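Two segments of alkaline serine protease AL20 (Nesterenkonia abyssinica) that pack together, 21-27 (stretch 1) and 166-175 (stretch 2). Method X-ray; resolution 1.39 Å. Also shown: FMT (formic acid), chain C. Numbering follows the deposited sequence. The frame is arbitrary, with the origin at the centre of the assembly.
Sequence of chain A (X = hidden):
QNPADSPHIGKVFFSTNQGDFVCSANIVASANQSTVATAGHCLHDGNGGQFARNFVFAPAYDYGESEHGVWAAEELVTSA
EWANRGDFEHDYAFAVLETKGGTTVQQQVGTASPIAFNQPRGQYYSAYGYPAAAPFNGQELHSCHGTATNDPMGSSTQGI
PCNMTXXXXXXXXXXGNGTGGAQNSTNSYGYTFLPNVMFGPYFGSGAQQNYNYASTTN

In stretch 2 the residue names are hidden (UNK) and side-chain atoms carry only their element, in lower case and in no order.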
# COMPACT_ATOMS: atom_id res chain seq x y z
N PHE A 21 13.26 12.04 -13.27
CA PHE A 21 13.79 12.37 -11.96
C PHE A 21 14.75 11.30 -11.47
O PHE A 21 14.83 10.21 -12.03
CB PHE A 21 12.65 12.57 -10.96
CG PHE A 21 11.75 13.72 -11.31
CD1 PHE A 21 10.64 13.52 -12.14
CD2 PHE A 21 12.02 15.00 -10.84
CE1 PHE A 21 9.82 14.59 -12.49
CE2 PHE A 21 11.20 16.08 -11.17
CZ PHE A 21 10.10 15.87 -12.00
N VAL A 22 15.49 11.63 -10.41
CA VAL A 22 16.44 10.71 -9.80
C VAL A 22 16.28 10.70 -8.27
O VAL A 22 15.84 11.67 -7.66
CB VAL A 22 17.89 11.04 -10.25
CG1 VAL A 22 18.32 12.43 -9.79
CG2 VAL A 22 18.85 9.99 -9.80
N CYS A 23 16.61 9.56 -7.67
CA CYS A 23 16.52 9.37 -6.22
C CYS A 23 17.62 8.39 -5.82
O CYS A 23 18.54 8.12 -6.61
CB CYS A 23 15.12 8.85 -5.82
SG CYS A 23 13.93 10.12 -5.28
N SER A 24 17.52 7.85 -4.61
CA SER A 24 18.45 6.84 -4.13
C SER A 24 17.63 5.77 -3.42
O SER A 24 16.45 5.97 -3.12
CB SER A 24 19.45 7.48 -3.16
OG SER A 24 20.17 8.54 -3.78
N ALA A 25 18.25 4.62 -3.17
CA ALA A 25 17.58 3.53 -2.45
C ALA A 25 18.60 2.55 -1.92
O ALA A 25 19.80 2.70 -2.16
CB ALA A 25 16.58 2.82 -3.37
N ASN A 26 18.13 1.52 -1.22
CA ASN A 26 19.02 0.58 -0.59
C ASN A 26 18.39 -0.80 -0.48
O ASN A 26 17.26 -0.91 -0.04
CB ASN A 26 19.39 1.09 0.81
CG ASN A 26 20.46 0.24 1.49
OD1 ASN A 26 21.55 0.06 0.96
ND2 ASN A 26 20.13 -0.28 2.67
N ILE A 27 19.14 -1.84 -0.85
CA ILE A 27 18.66 -3.21 -0.69
C ILE A 27 18.61 -3.58 0.79
O ILE A 27 19.63 -3.53 1.48
CB ILE A 27 19.54 -4.25 -1.43
CG1 ILE A 27 19.70 -3.89 -2.90
CG2 ILE A 27 18.94 -5.66 -1.27
CD1 ILE A 27 20.74 -4.76 -3.64
N UNK A 166 19.01 17.47 -3.92
CA UNK A 166 18.01 16.67 -4.64
C UNK A 166 18.68 15.52 -5.38
O UNK A 166 19.74 15.71 -5.98
N UNK A 167 18.07 14.34 -5.31
CA UNK A 167 18.62 13.10 -5.85
C UNK A 167 19.02 12.18 -4.71
O UNK A 167 19.06 10.95 -4.88
N UNK A 168 19.34 12.76 -3.55
CA UNK A 168 19.71 11.97 -2.38
C UNK A 168 18.49 11.36 -1.68
O UNK A 168 18.64 10.42 -0.89
o UNK A 168 19.80 13.90 -0.87
c UNK A 168 20.55 12.79 -1.38
N UNK A 169 17.30 11.87 -1.97
CA UNK A 169 16.10 11.34 -1.32
C UNK A 169 16.00 9.85 -1.55
O UNK A 169 16.31 9.35 -2.63
o UNK A 169 14.74 13.34 -1.51
c UNK A 169 14.84 11.98 -1.89
N UNK A 170 15.52 9.16 -0.52
CA UNK A 170 15.38 7.72 -0.58
C UNK A 170 16.62 6.99 -0.12
O UNK A 170 16.55 5.80 0.15
N UNK A 171 17.74 7.69 -0.04
CA UNK A 171 18.99 7.08 0.43
C UNK A 171 18.89 6.65 1.88
O UNK A 171 18.11 7.21 2.64
N UNK A 172 19.64 5.62 2.26
CA UNK A 172 19.49 5.02 3.58
C UNK A 172 20.14 5.82 4.71
O UNK A 172 21.20 6.43 4.52
c UNK A 172 20.20 3.68 3.44
c UNK A 172 21.26 3.95 2.41
c UNK A 172 20.62 4.89 1.42
N UNK A 173 19.50 5.80 5.88
CA UNK A 173 20.16 6.17 7.13
C UNK A 173 20.50 4.89 7.86
O UNK A 173 19.62 4.09 8.17
n UNK A 173 18.59 10.24 6.40
c UNK A 173 18.91 8.36 7.62
c UNK A 173 17.74 10.67 10.40
c UNK A 173 18.26 10.56 7.69
c UNK A 173 18.95 8.90 6.35
c UNK A 173 18.19 9.47 9.87
c UNK A 173 17.82 11.77 8.23
c UNK A 173 17.56 11.81 9.59
c UNK A 173 19.21 6.96 8.03
c UNK A 173 18.45 9.40 8.49
N UNK A 174 21.79 4.69 8.14
CA UNK A 174 22.23 3.54 8.93
C UNK A 174 22.57 3.99 10.33
O UNK A 174 23.22 5.02 10.53
c UNK A 174 23.92 2.99 5.82
c UNK A 174 22.36 1.37 6.65
c UNK A 174 23.25 2.42 6.89
c UNK A 174 23.47 2.90 8.29
c UNK A 174 23.71 2.53 4.53
c UNK A 174 22.14 0.91 5.35
c UNK A 174 22.82 1.48 4.29
N UNK A 175 22.11 3.21 11.31
CA UNK A 175 22.55 3.41 12.68
C UNK A 175 24.06 3.24 12.77
O UNK A 175 24.62 2.29 12.22
c UNK A 175 19.55 1.58 14.30
c UNK A 175 20.35 2.77 13.80
c UNK A 175 20.19 3.96 14.73
c UNK A 175 21.83 2.43 13.61
C FMT C . 14.82 14.03 -4.68
O1 FMT C . 13.63 13.98 -4.33
O2 FMT C . 15.75 14.11 -3.88

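Position 166 has backbone atoms and nothing beyond CA. It lies at the exposed end of the segment and makes no contact with stretch 1, where there would be room for a CB, so this contact does not dictate the choice; the atoms alone identify Gly166. Position 167 likewise ends at CA, and here the backbone gives the reason. With phi 110° and psi -27°, a CB would be jammed against the carbonyl oxygen of Gly166, and it would also lie 3.5 Å from Val22 CG1. This is Gly167. Its bare CA packs 3.6 Å from Val22 O, and its carbonyl oxygen accepts a hydrogen bond from Ser24 OG at 2.9 Å.

At position 168 one carbon is followed by one oxygen, with no branch, which is a serine: Ser168. Its CB points away from stretch 1. Its OG is hydrogen-bonded to a residue flanking one of the two stretches. Position 169 carries the same pair of atoms, one carbon and one oxygen, but its CB points sideways and lies 4.0 Å from Cys23 SG. This is Ser169, in rotamer m. Its OG donates a 2.7 Å hydrogen bond to O2 of the formic acid, which probably comes from the crystallisation liquor. That same O2 accepts a 2.7 Å hydrogen bond from Gly167 N and a weak one, 3.3 Å, from Ser169 N.

Position 170 again has no side chain. A CB would point toward stretch 1 and fall 2.2 Å from Ser24 O, a clash, while phi 89° and psi -16° would also jam it against the preceding carbonyl. It is Gly170, and its bare CA can approach Ser24 O to 3.3 Å in a CA-H...O contact. Position 171, also without side-chain atoms, is Gly171. A CB here would be crowded by Ser168 O at 3.0 Å. Gly171 N donates a hydrogen bond to Ser168 O, 3.0 Å away, within the type II turn from Ser168 to Gly171.

Position 172 has three carbons closing a ring onto its own nitrogen: Pro172. Its CB points toward stretch 1, and its CG packs 3.8 Å from Asn26 CB. Position 173 has one carbon leading to fused five- and six-membered rings with eight carbons and one nitrogen, the indole of Trp173. It is buried but out of reach of stretch 1, its ring nitrogen hydrogen-bonded elsewhere in the structure. At position 174 a single carbon bears a six-carbon ring, so this is Phe174; the ring's edge meets Asn26, with CE2 3.6 Å from Asn26 ND2. Position 175 has four carbons forked at the second, Leu175, beyond reach of stretch 1.

The contact is chiefly a backbone affair. Ser24 anchors it, its N donating to Ser169 O at 2.8 Å while its hydroxyl binds the carbonyl of Gly167. Gly167 and Gly170, where a CB would crowd or clash with stretch 1, let the loop lie close against the strand, and Pro172 and Phe174 extend the packing to Asn26.

Stretch 2 166-175: GGSSGGPWFL
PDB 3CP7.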